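Side-chain contacts in HI1317 (Haemophilus influenzae, PDB 1JOV), which probably interconverts the alpha and beta anomers of D-glucose 6-phosphate, as a glucose-6-phosphate 1-epimerase: residues A[71-76]-A[133-138]; A[157-162]-A[227-232]; A[183-186]-A[192-195]; A[198-203]-A[221-226]. All blocks are in the same frame, centred on the assembly; numbering follows the deposited sequence. Where two conformers were deposited one is given.

Contact 1: residues A[71-76]-A[133-138]; sequences GGVPIC and CHLTFT
V73 and I75 meet L135 and F137 deep inside a beta-sandwich of the galactose mutarotase type, where a short edge strand of the seven-stranded sheet faces the eight-stranded sheet. Both pairings are apolar. V73 and L135 reach toward each other tip to tip, with V73 CG1 lying 3.9 Å from L135 CD1; the valine swings that methyl anti to its backbone nitrogen (chi1 -174°). Two residues further along, the pair I75 and F137 meets at a slant. The branch methyl CG2 of I75 sits 3.5 Å from F137 CD1 and as far from CE1, so it straddles one bond of the ring. The alpha carbons of I75 and F137 are 8.1 Å apart, a gap that the side chains bridge.

The next shell closes in from neighbouring strands and a loop. L42 of strand 41-47 lies against L135, V125 of strand 121-129 against both I75 and F137, and the ring of Y77 is tilted about 60° to that of F137. Backbone hydrogen bonds tie V73 to L42, P74 to H150 and C76 to A148; H150 is a predicted active-site residue. At the start of the segment, the carbonyl O of G71 accepts a hydrogen bond from NE2 of Q41.

Contact 2: residues A[157-162]-A[227-232]; sequences DINQVE and NPWHKK
I158 and N227 come within 8.7 Å of each other at their alpha carbons, where a short 3-10 turn at 158-159 faces a type II' beta turn from P228 to K231, closed by the K231 N to P228 O bond of 3.0 Å.

I158 and N227 approach from opposite directions: the amide nitrogen ND2 of N227 rests 3.6 Å from I158 CD1 and no farther from CG1, a polar group laid against an aliphatic branch. That nitrogen has its hydrogen-bond partner in the carbonyl O of Y241, while the other end of the amide turns back on its own chain. OD1 of N227 accepts from W229 N at 2.9 Å, which makes an Asx turn leading into the beta turn; with both ends engaged, the amide is held against rotation.

Within the sandwich, the contact joins the lead-in to strand 161-164, at the edge of the eight-stranded sheet, to the loop after strand 222-227 of the seven-stranded sheet. The indole of W229 leans across to the 3-10 turn. I158 CG2 reaches CZ3 obliquely at 3.9 Å. The side chain of N159 crosses the indole at about a right angle and brings OD1 to the ring edge, 3.7 Å from CH2 and near the ring plane. W229 NE1 lies over the centre of the H230 ring, 4.0 Å above its plane.

Contact 3: residues A[183-186]-A[192-195]; sequences SPRH and DCIY
The disulfide-forming cysteine of strand 191-196, C193, which is seen bonded to C170 in this protein, sits with Y195 on one side of the seven-stranded sheet, and R185 reaches down to them from the loop that follows strand 177-180. The polar part of the contact turns on one nitrogen. NH1 of R185 donates to the phenol oxygen OH of Y195 at 3.2 Å, with an N-H...O angle of 158°, and the oxygen lies in the guanidinium plane. The guanidinium thus meets the phenol oxygen at its edge, with its plane 60° from that of the tyrosine ring. The arginine chain also brushes the phenol on its way past, CD lying 3.6 Å from Y195 OH.

The same NH1 comes 3.4 Å from C193 SG. As a hydrogen bond this is weak, and since C193 was modelled in two conformers it is doubtful as well. R185 CG stands anti to the backbone nitrogen (chi1 -178°), extending the chain, which then bends at chi2 as it crosses the gap; the alpha carbons of R185 and C193 are 11.9 Å apart.

On one flank, strand 169-172 brings C170 against R185, C193 and Y195 together. On the other runs strand 222-227, where backbone hydrogen bonds join L225 to C193 and F223 to Y195; another joins R185 to V163 of strand 161-164, at the edge of the eight-stranded sheet.

Contact 4: residues A[198-203]-A[221-226]; sequences ENMQNQ and SQFVLW
The side-chain amide of N202 stands over one face of the F223 ring, nitrogen end first. ND2 is 3.4 Å above the ring plane, shifted from the centre toward the rim, and its nearest ring atom is F223 CE2 at 3.4 Å. Amide and ring planes are almost perpendicular, 86° apart, so the amide is poised on the pi cloud rather than stacked flat on it. The other end of the group fixes which way it turns: N202 OD1 is hydrogen-bonded to NE2 of H217, leaving ND2 directed at the phenyl. CB of N202 already faces F223, and with CG between the backbone nitrogen and carbonyl carbon (chi1 35°) the amide is set over the ring.

The rim of the same ring is occupied too. The carbonyl O of N199 lies in the ring plane, 3.4 Å from F223 CE2, an edge-on approach that the weakly polarised ring C-H groups would favour. M200 adds a Met-aromatic contact: its chain, bent at chi2 and chi3, brings SD to 4.2 Å from F223 CZ, placed obliquely at 65° from the ring normal. The imidazole of H217 also meets the phenyl.

F223 belongs to strand 222-227 of the seven-stranded sheet, just past a classic beta bulge in which S221 and Q222 both face A250 of strand 244-251. N202 comes from strand 201-206 of the eight-stranded sheet, paired with strand 211-218 through its backbone bond to L215, so the phenyl lies between the two layers of the sandwich.

Overall arrangement
Contact 1 lies near the middle of the chain, its centre about 15 Å from that of contact 4 and about 22 Å from that of contact 2. Contact 3 lies on the same side of the chain's centre as contacts 2 and 4. Contacts 3 and 4 are closest, centres about 9 Å apart, joined where strands 191-196 and 222-227 pair. Contact 2 packs on contact 3, E162 CB lying against the carbonyl O of R185, and shares with contact 4 the sequence junction at W226-N227. Contacts 1 and 4 both lie near the predicted active site: the V73 side chain is about 6 Å from that of H150, and the F223 side chain about 6 Å from that of E248. Y195 and N227 stand farther off, each about 9 Å from E248.

Contact 1: residues A[71-76]-A[133-138]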
loop_
_atom_site.group_PDB
_atom_site.type_symbol
_atom_site.label_atom_id
_atom_site.label_comp_id
_atom_site.label_asym_id
_atom_site.label_seq_id
_atom_site.Cartn_x
_atom_site.Cartn_y
_atom_site.Cartn_z
ATOM N N GLY A 71 0.774 1.889 -7.712
ATOM C CA GLY A 71 -0.221 0.893 -7.301
ATOM C C GLY A 71 0.200 0.014 -6.145
ATOM O O GLY A 71 1.328 0.137 -5.678
ATOM N N GLY A 72 -0.628 -0.886 -5.647
ATOM C CA GLY A 72 -0.156 -1.723 -4.549
ATOM C C GLY A 72 0.012 -0.956 -3.229
ATOM O O GLY A 72 -0.812 -0.095 -2.894
ATOM N N VAL A 73 1.081 -1.267 -2.469
ATOM C CA VAL A 73 1.251 -0.583 -1.191
ATOM C C VAL A 73 2.641 -0.030 -1.093
ATOM O O VAL A 73 3.539 -0.560 -0.526
ATOM C CB VAL A 73 1.023 -1.597 -0.010
ATOM C CG1 VAL A 73 1.068 -0.810 1.284
ATOM C CG2 VAL A 73 -0.285 -2.287 -0.211
ATOM N N PRO A 74 2.899 1.107 -1.735
ATOM C CA PRO A 74 4.210 1.750 -1.683
ATOM C C PRO A 74 4.481 2.140 -0.218
ATOM O O PRO A 74 3.562 2.546 0.527
ATOM C CB PRO A 74 4.055 3.095 -2.450
ATOM C CG PRO A 74 2.756 2.901 -3.263
ATOM C CD PRO A 74 1.837 1.845 -2.466
ATOM N N ILE A 75 5.710 2.039 0.148
ATOM C CA ILE A 75 6.192 2.432 1.474
ATOM C C ILE A 75 6.774 3.831 1.400
ATOM O O ILE A 75 7.788 3.980 0.666
ATOM C CB ILE A 75 7.311 1.412 1.906
ATOM C CG1 ILE A 75 6.884 -0.099 1.911
ATOM C CG2 ILE A 75 7.961 1.797 3.269
ATOM C CD1 ILE A 75 5.785 -0.286 2.876
ATOM N N CYS A 76 6.074 4.817 1.954
ATOM C CA CYS A 76 6.641 6.188 1.962
ATOM C C CYS A 76 7.482 6.350 3.214
ATOM O O CYS A 76 6.925 6.158 4.309
ATOM C CB CYS A 76 5.475 7.171 1.953
ATOM S SG CYS A 76 4.285 6.807 0.636
ATOM N N CYS A 133 -4.774 -9.737 4.981
ATOM C CA CYS A 133 -3.372 -9.394 4.654
ATOM C C CYS A 133 -2.833 -8.444 5.715
ATOM O O CYS A 133 -3.274 -7.303 5.803
ATOM C CB CYS A 133 -3.241 -8.788 3.261
ATOM S SG CYS A 133 -1.587 -8.143 2.872
ATOM N N HIS A 134 -1.868 -8.930 6.531
ATOM C CA HIS A 134 -1.409 -7.977 7.537
ATOM C C HIS A 134 -0.000 -7.489 7.163
ATOM O O HIS A 134 0.950 -8.272 7.197
ATOM C CB HIS A 134 -1.408 -8.665 8.920
ATOM C CG HIS A 134 -1.208 -7.703 10.057
ATOM N ND1 HIS A 134 -1.219 -8.097 11.383
ATOM C CD2 HIS A 134 -0.996 -6.367 10.065
ATOM C CE1 HIS A 134 -1.024 -7.046 12.155
ATOM N NE2 HIS A 134 -0.883 -5.978 11.387
ATOM N N LEU A 135 0.161 -6.239 6.808
ATOM C CA LEU A 135 1.413 -5.671 6.389
ATOM C C LEU A 135 1.940 -4.677 7.451
ATOM O O LEU A 135 1.227 -3.735 7.789
ATOM C CB LEU A 135 1.117 -4.941 5.106
ATOM C CG LEU A 135 2.280 -4.443 4.320
ATOM C CD1 LEU A 135 1.890 -4.266 2.867
ATOM C CD2 LEU A 135 2.803 -3.149 4.898
ATOM N N THR A 136 3.123 -4.888 7.951
ATOM C CA THR A 136 3.692 -4.027 9.007
ATOM C C THR A 136 5.019 -3.471 8.553
ATOM O O THR A 136 5.809 -4.213 7.968
ATOM C CB THR A 136 3.980 -4.849 10.272
ATOM O OG1 THR A 136 2.758 -5.391 10.757
ATOM C CG2 THR A 136 4.604 -3.981 11.343
ATOM N N PHE A 137 5.247 -2.200 8.788
ATOM C CA PHE A 137 6.497 -1.553 8.474
ATOM C C PHE A 137 7.177 -1.136 9.785
ATOM O O PHE A 137 6.502 -0.569 10.630
ATOM C CB PHE A 137 6.311 -0.271 7.597
ATOM C CG PHE A 137 7.529 0.607 7.453
ATOM C CD1 PHE A 137 8.438 0.380 6.435
ATOM C CD2 PHE A 137 7.820 1.639 8.346
ATOM C CE1 PHE A 137 9.604 1.152 6.300
ATOM C CE2 PHE A 137 8.968 2.419 8.235
ATOM C CZ PHE A 137 9.880 2.185 7.205
ATOM N N THR A 138 8.482 -1.392 9.975
ATOM C CA THR A 138 9.203 -0.959 11.173
ATOM C C THR A 138 10.403 -0.208 10.726
ATOM O O THR A 138 11.186 -0.645 9.845
ATOM C CB THR A 138 9.707 -2.178 12.007
ATOM O OG1 THR A 138 8.558 -3.036 12.268
ATOM C CG2 THR A 138 10.282 -1.658 13.389
#

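Contact 2: residues A[157-162]-A[227-232]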
loop_
_atom_site.group_PDB
_atom_site.type_symbol
_atom_site.label_atom_id
_atom_site.label_comp_id
_atom_site.label_asym_id
_atom_site.label_seq_id
_atom_site.Cartn_x
_atom_site.Cartn_y
_atom_site.Cartn_z
ATOM N N ASP A 157 -15.947 0.991 -9.500
ATOM C CA ASP A 157 -16.197 2.327 -10.052
ATOM C C ASP A 157 -16.119 3.321 -8.936
ATOM O O ASP A 157 -16.823 3.155 -7.922
ATOM C CB ASP A 157 -17.609 2.414 -10.658
ATOM C CG ASP A 157 -17.740 3.537 -11.733
ATOM O OD1 ASP A 157 -16.942 4.513 -11.744
ATOM O OD2 ASP A 157 -18.612 3.524 -12.630
ATOM N N ILE A 158 -15.243 4.325 -9.097
ATOM C CA ILE A 158 -15.116 5.354 -8.069
ATOM C C ILE A 158 -16.487 5.989 -7.744
ATOM O O ILE A 158 -16.673 6.407 -6.630
ATOM C CB ILE A 158 -14.090 6.443 -8.432
ATOM C CG1 ILE A 158 -13.823 7.324 -7.211
ATOM C CG2 ILE A 158 -14.567 7.266 -9.630
ATOM C CD1 ILE A 158 -13.424 6.548 -5.957
ATOM N N ASN A 159 -17.460 5.923 -8.637
ATOM C CA ASN A 159 -18.766 6.507 -8.317
ATOM C C ASN A 159 -19.687 5.699 -7.427
ATOM O O ASN A 159 -20.687 6.218 -6.918
ATOM C CB ASN A 159 -19.482 6.894 -9.590
ATOM C CG ASN A 159 -18.685 7.830 -10.366
ATOM O OD1 ASN A 159 -18.163 8.792 -9.805
ATOM N ND2 ASN A 159 -18.524 7.572 -11.662
ATOM N N GLN A 160 -19.312 4.448 -7.193
ATOM C CA GLN A 160 -20.112 3.541 -6.469
ATOM C C GLN A 160 -19.405 3.136 -5.185
ATOM O O GLN A 160 -19.729 2.097 -4.664
ATOM C CB GLN A 160 -20.447 2.307 -7.340
ATOM C CG GLN A 160 -21.390 2.580 -8.529
ATOM C CD GLN A 160 -21.714 1.341 -9.372
ATOM O OE1 GLN A 160 -22.704 0.662 -9.128
ATOM N NE2 GLN A 160 -20.891 1.068 -10.379
ATOM N N VAL A 161 -18.493 3.974 -4.618
ATOM C CA VAL A 161 -17.822 3.589 -3.375
ATOM C C VAL A 161 -18.216 4.486 -2.170
ATOM O O VAL A 161 -18.398 5.693 -2.324
ATOM C CB VAL A 161 -16.290 3.635 -3.570
ATOM C CG1 VAL A 161 -15.595 3.583 -2.225
ATOM C CG2 VAL A 161 -15.829 2.503 -4.460
ATOM N N GLU A 162 -18.335 3.894 -0.950
ATOM C CA GLU A 162 -18.444 4.764 0.217
ATOM C C GLU A 162 -17.354 4.351 1.150
ATOM O O GLU A 162 -17.069 3.168 1.313
ATOM C CB GLU A 162 -19.785 4.717 0.969
ATOM C CG GLU A 162 -21.036 4.824 0.110
ATOM C CD GLU A 162 -22.296 4.459 0.901
ATOM O OE1 GLU A 162 -22.360 4.721 2.133
ATOM O OE2 GLU A 162 -23.238 3.877 0.322
ATOM N N ASN A 227 -7.756 10.363 -4.248
ATOM C CA ASN A 227 -8.177 9.942 -5.607
ATOM C C ASN A 227 -7.903 11.154 -6.484
ATOM O O ASN A 227 -8.376 12.241 -6.182
ATOM C CB ASN A 227 -9.648 9.457 -5.650
ATOM C CG ASN A 227 -10.043 8.902 -7.054
ATOM O OD1 ASN A 227 -10.052 9.672 -8.041
ATOM N ND2 ASN A 227 -10.235 7.577 -7.165
ATOM N N PRO A 228 -7.048 11.015 -7.474
ATOM C CA PRO A 228 -6.588 12.155 -8.252
ATOM C C PRO A 228 -7.704 12.671 -9.202
ATOM O O PRO A 228 -7.591 13.772 -9.765
ATOM C CB PRO A 228 -5.432 11.566 -9.077
ATOM C CG PRO A 228 -5.766 10.116 -9.224
ATOM C CD PRO A 228 -6.475 9.757 -7.968
ATOM N N TRP A 229 -8.697 11.846 -9.414
ATOM C CA TRP A 229 -9.865 12.209 -10.212
ATOM C C TRP A 229 -9.364 12.638 -11.610
ATOM O O TRP A 229 -8.821 11.818 -12.352
ATOM C CB TRP A 229 -10.723 13.248 -9.447
ATOM C CG TRP A 229 -12.092 13.473 -10.026
ATOM C CD1 TRP A 229 -12.438 14.474 -10.892
ATOM C CD2 TRP A 229 -13.279 12.697 -9.805
ATOM N NE1 TRP A 229 -13.763 14.376 -11.236
ATOM C CE2 TRP A 229 -14.315 13.318 -10.553
ATOM C CE3 TRP A 229 -13.586 11.551 -9.033
ATOM C CZ2 TRP A 229 -15.574 12.807 -10.630
ATOM C CZ3 TRP A 229 -14.891 11.071 -9.065
ATOM C CH2 TRP A 229 -15.860 11.702 -9.875
ATOM N N HIS A 230 -9.505 13.923 -11.985
ATOM C CA HIS A 230 -9.072 14.305 -13.349
ATOM C C HIS A 230 -7.636 14.785 -13.562
ATOM O O HIS A 230 -7.224 15.038 -14.691
ATOM C CB HIS A 230 -10.030 15.316 -13.966
ATOM C CG HIS A 230 -11.275 14.690 -14.496
ATOM N ND1 HIS A 230 -12.212 15.400 -15.207
ATOM C CD2 HIS A 230 -11.696 13.406 -14.487
ATOM C CE1 HIS A 230 -13.185 14.587 -15.574
ATOM N NE2 HIS A 230 -12.896 13.372 -15.148
ATOM N N LYS A 231 -6.843 14.932 -12.460
ATOM C CA LYS A 231 -5.451 15.407 -12.603
ATOM C C LYS A 231 -4.632 14.385 -13.313
ATOM O O LYS A 231 -4.719 13.183 -13.047
ATOM C CB LYS A 231 -4.763 15.637 -11.264
ATOM C CG LYS A 231 -5.321 16.779 -10.436
ATOM C CD LYS A 231 -4.643 16.862 -9.081
ATOM C CE LYS A 231 -3.624 17.981 -9.041
ATOM N NZ LYS A 231 -2.927 18.047 -7.728
ATOM N N LYS A 232 -3.824 14.854 -14.240
ATOM C CA LYS A 232 -2.960 13.914 -14.917
ATOM C C LYS A 232 -1.993 13.460 -13.803
ATOM O O LYS A 232 -1.588 14.266 -12.974
ATOM C CB LYS A 232 -2.260 14.589 -16.071
ATOM C CG LYS A 232 -0.930 14.047 -16.511
ATOM C CD LYS A 232 -0.366 15.044 -17.552
ATOM C CE LYS A 232 0.341 14.366 -18.731
ATOM N NZ LYS A 232 0.349 15.227 -19.963
#

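Contact 3: residues A[183-186]-A[192-195]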
loop_
_atom_site.group_PDB
_atom_site.type_symbol
_atom_site.label_atom_id
_atom_site.label_comp_id
_atom_site.label_asym_id
_atom_site.label_seq_id
_atom_site.Cartn_x
_atom_site.Cartn_y
_atom_site.Cartn_z
ATOM N N SER A 183 -19.806 11.335 6.770
ATOM C CA SER A 183 -19.361 9.984 7.019
ATOM C C SER A 183 -20.596 9.111 7.073
ATOM O O SER A 183 -21.389 9.241 7.988
ATOM C CB SER A 183 -18.518 9.889 8.293
ATOM O OG SER A 183 -18.287 8.533 8.629
ATOM N N PRO A 184 -20.746 8.187 6.129
ATOM C CA PRO A 184 -19.734 7.864 5.107
ATOM C C PRO A 184 -19.403 8.976 4.148
ATOM O O PRO A 184 -20.063 10.064 4.097
ATOM C CB PRO A 184 -20.362 6.662 4.388
ATOM C CG PRO A 184 -21.340 6.096 5.383
ATOM C CD PRO A 184 -21.937 7.337 5.982
ATOM N N ARG A 185 -18.309 8.754 3.404
ATOM C CA ARG A 185 -17.872 9.737 2.431
ATOM C C ARG A 185 -17.900 9.032 1.120
ATOM O O ARG A 185 -17.621 7.840 1.069
ATOM C CB ARG A 185 -16.413 10.189 2.679
ATOM C CG ARG A 185 -15.951 11.244 1.706
ATOM C CD ARG A 185 -15.499 12.542 2.400
ATOM N NE ARG A 185 -15.026 13.558 1.477
ATOM C CZ ARG A 185 -13.854 14.150 1.576
ATOM N NH1 ARG A 185 -12.987 13.779 2.541
ATOM N NH2 ARG A 185 -13.543 15.099 0.714
ATOM N N HIS A 186 -18.222 9.783 0.071
ATOM C CA HIS A 186 -18.233 9.263 -1.274
ATOM C C HIS A 186 -17.274 10.180 -1.982
ATOM O O HIS A 186 -16.937 11.235 -1.450
ATOM C CB HIS A 186 -19.648 9.287 -1.866
ATOM C CG HIS A 186 -20.091 10.633 -2.351
ATOM N ND1 HIS A 186 -20.602 10.834 -3.616
ATOM C CD2 HIS A 186 -20.124 11.837 -1.736
ATOM C CE1 HIS A 186 -20.920 12.109 -3.761
ATOM N NE2 HIS A 186 -20.637 12.739 -2.635
ATOM N N ASP A 192 -7.811 14.748 -1.593
ATOM C CA ASP A 192 -6.440 14.607 -1.093
ATOM C C ASP A 192 -6.440 15.134 0.358
ATOM O O ASP A 192 -5.947 16.241 0.630
ATOM C CB ASP A 192 -5.387 15.285 -1.982
ATOM C CG ASP A 192 -3.946 14.819 -1.667
ATOM O OD1 ASP A 192 -3.787 14.076 -0.680
ATOM O OD2 ASP A 192 -2.931 15.070 -2.346
ATOM N N CYS A 193 -6.927 14.309 1.273
ATOM C CA CYS A 193 -7.135 14.816 2.611
ATOM C C CYS A 193 -6.599 13.964 3.739
ATOM O O CYS A 193 -6.648 12.736 3.697
ATOM C CB CYS A 193 -8.615 15.125 2.820
ATOM S SG CYS A 193 -9.640 13.700 3.146
ATOM N N ILE A 194 -6.094 14.613 4.755
ATOM C CA ILE A 194 -5.512 13.943 5.892
ATOM C C ILE A 194 -6.427 13.958 7.097
ATOM O O ILE A 194 -6.729 15.029 7.645
ATOM C CB ILE A 194 -4.196 14.621 6.284
ATOM C CG1 ILE A 194 -3.293 14.786 5.057
ATOM C CG2 ILE A 194 -3.461 13.824 7.352
ATOM C CD1 ILE A 194 -2.074 15.656 5.305
ATOM N N TYR A 195 -6.876 12.797 7.520
ATOM C CA TYR A 195 -7.654 12.656 8.720
ATOM C C TYR A 195 -6.800 12.234 9.916
ATOM O O TYR A 195 -5.826 11.491 9.788
ATOM C CB TYR A 195 -8.639 11.502 8.614
ATOM C CG TYR A 195 -9.814 11.625 7.640
ATOM C CD1 TYR A 195 -9.659 11.381 6.283
ATOM C CD2 TYR A 195 -11.093 11.925 8.099
ATOM C CE1 TYR A 195 -10.731 11.426 5.396
ATOM C CE2 TYR A 195 -12.154 11.974 7.237
ATOM C CZ TYR A 195 -11.992 11.734 5.883
ATOM O OH TYR A 195 -13.110 11.784 5.023
#

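Contact 4: residues A[198-203]-A[221-226]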
loop_
_atom_site.group_PDB
_atom_site.type_symbol
_atom_site.label_atom_id
_atom_site.label_comp_id
_atom_site.label_asym_id
_atom_site.label_seq_id
_atom_site.Cartn_x
_atom_site.Cartn_y
_atom_site.Cartn_z
ATOM N N GLU A 198 -8.626 8.758 14.585
ATOM C CA GLU A 198 -9.323 8.645 15.851
ATOM C C GLU A 198 -9.599 7.208 16.204
ATOM O O GLU A 198 -9.319 6.748 17.311
ATOM C CB GLU A 198 -10.628 9.446 15.789
ATOM C CG GLU A 198 -10.428 10.949 15.622
ATOM C CD GLU A 198 -9.467 11.532 16.647
ATOM O OE1 GLU A 198 -8.836 10.752 17.397
ATOM O OE2 GLU A 198 -9.329 12.776 16.697
ATOM N N ASN A 199 -10.213 6.510 15.274
ATOM C CA ASN A 199 -10.582 5.104 15.458
ATOM C C ASN A 199 -9.728 4.331 14.459
ATOM O O ASN A 199 -9.577 4.783 13.340
ATOM C CB ASN A 199 -12.069 4.963 15.129
ATOM C CG ASN A 199 -12.516 3.516 14.840
ATOM O OD1 ASN A 199 -11.983 2.547 15.382
ATOM N ND2 ASN A 199 -13.543 3.385 13.996
ATOM N N MET A 200 -9.247 3.156 14.831
ATOM C CA MET A 200 -8.326 2.425 13.932
ATOM C C MET A 200 -8.985 1.559 12.862
ATOM O O MET A 200 -8.284 0.870 12.103
ATOM C CB MET A 200 -7.348 1.607 14.766
ATOM C CG MET A 200 -6.434 2.513 15.584
ATOM S SD MET A 200 -5.348 3.623 14.610
ATOM C CE MET A 200 -4.108 2.533 14.280
ATOM N N GLN A 201 -10.319 1.593 12.776
ATOM C CA GLN A 201 -11.003 0.849 11.732
ATOM C C GLN A 201 -11.787 1.751 10.786
ATOM O O GLN A 201 -12.465 2.681 11.209
ATOM C CB GLN A 201 -11.878 -0.239 12.347
ATOM C CG GLN A 201 -11.127 -1.143 13.309
ATOM C CD GLN A 201 -11.897 -2.413 13.620
ATOM O OE1 GLN A 201 -12.440 -3.038 12.712
ATOM N NE2 GLN A 201 -11.950 -2.795 14.900
ATOM N N ASN A 202 -11.655 1.503 9.510
ATOM C CA ASN A 202 -12.444 2.188 8.500
ATOM C C ASN A 202 -12.640 1.161 7.414
ATOM O O ASN A 202 -11.927 0.165 7.374
ATOM C CB ASN A 202 -11.790 3.461 7.996
ATOM C CG ASN A 202 -10.290 3.327 7.938
ATOM O OD1 ASN A 202 -9.762 2.461 7.252
ATOM N ND2 ASN A 202 -9.599 4.211 8.664
ATOM N N GLN A 203 -13.600 1.398 6.550
ATOM C CA GLN A 203 -13.853 0.362 5.549
ATOM C C GLN A 203 -14.298 0.970 4.245
ATOM O O GLN A 203 -14.686 2.132 4.195
ATOM C CB GLN A 203 -14.714 -0.794 6.088
ATOM C CG GLN A 203 -16.009 -0.469 6.720
ATOM C CD GLN A 203 -15.883 0.009 8.155
ATOM O OE1 GLN A 203 -15.082 -0.514 8.961
ATOM N NE2 GLN A 203 -16.673 1.009 8.487
ATOM N N SER A 221 -1.321 7.504 13.000
ATOM C CA SER A 221 -1.676 8.766 13.606
ATOM C C SER A 221 -2.560 9.528 12.609
ATOM O O SER A 221 -3.409 10.313 13.036
ATOM C CB SER A 221 -0.439 9.569 14.022
ATOM O OG SER A 221 0.464 9.700 12.937
ATOM N N GLN A 222 -2.357 9.295 11.319
ATOM C CA GLN A 222 -3.054 9.994 10.236
ATOM C C GLN A 222 -3.589 8.958 9.247
ATOM O O GLN A 222 -2.992 7.876 9.099
ATOM C CB GLN A 222 -2.214 10.959 9.420
ATOM C CG GLN A 222 -2.097 12.365 10.068
ATOM C CD GLN A 222 -1.428 12.298 11.432
ATOM O OE1 GLN A 222 -1.914 12.839 12.441
ATOM N NE2 GLN A 222 -0.321 11.635 11.462
ATOM N N PHE A 223 -4.666 9.259 8.573
ATOM C CA PHE A 223 -5.200 8.416 7.498
ATOM C C PHE A 223 -5.374 9.349 6.314
ATOM O O PHE A 223 -6.071 10.348 6.425
ATOM C CB PHE A 223 -6.568 7.755 7.793
ATOM C CG PHE A 223 -6.591 6.707 8.840
ATOM C CD1 PHE A 223 -5.675 5.641 8.779
ATOM C CD2 PHE A 223 -7.535 6.730 9.871
ATOM C CE1 PHE A 223 -5.657 4.660 9.739
ATOM C CE2 PHE A 223 -7.533 5.755 10.849
ATOM C CZ PHE A 223 -6.591 4.742 10.776
ATOM N N VAL A 224 -4.745 9.045 5.177
ATOM C CA VAL A 224 -4.821 9.917 4.024
ATOM C C VAL A 224 -5.807 9.310 2.988
ATOM O O VAL A 224 -5.697 8.130 2.578
ATOM C CB VAL A 224 -3.405 10.086 3.409
ATOM C CG1 VAL A 224 -3.402 10.950 2.139
ATOM C CG2 VAL A 224 -2.403 10.704 4.410
ATOM N N LEU A 225 -6.808 10.075 2.574
ATOM C CA LEU A 225 -7.769 9.533 1.617
ATOM C C LEU A 225 -7.471 10.272 0.352
ATOM O O LEU A 225 -7.435 11.504 0.376
ATOM C CB LEU A 225 -9.183 9.830 2.082
ATOM C CG LEU A 225 -10.308 9.291 1.193
ATOM C CD1 LEU A 225 -10.336 7.775 1.160
ATOM C CD2 LEU A 225 -11.643 9.847 1.785
ATOM N N TRP A 226 -7.226 9.538 -0.758
ATOM C CA TRP A 226 -6.763 10.186 -2.001
ATOM C C TRP A 226 -7.265 9.535 -3.302
ATOM O O TRP A 226 -7.183 8.342 -3.462
ATOM C CB TRP A 226 -5.259 10.157 -2.126
ATOM C CG TRP A 226 -4.713 10.729 -3.396
ATOM C CD1 TRP A 226 -4.880 12.015 -3.890
ATOM C CD2 TRP A 226 -4.000 10.008 -4.425
ATOM N NE1 TRP A 226 -4.246 12.146 -5.097
ATOM C CE2 TRP A 226 -3.672 10.934 -5.438
ATOM C CE3 TRP A 226 -3.510 8.682 -4.537
ATOM C CZ2 TRP A 226 -2.982 10.560 -6.578
ATOM C CZ3 TRP A 226 -2.814 8.308 -5.683
ATOM C CH2 TRP A 226 -2.517 9.239 -6.673
#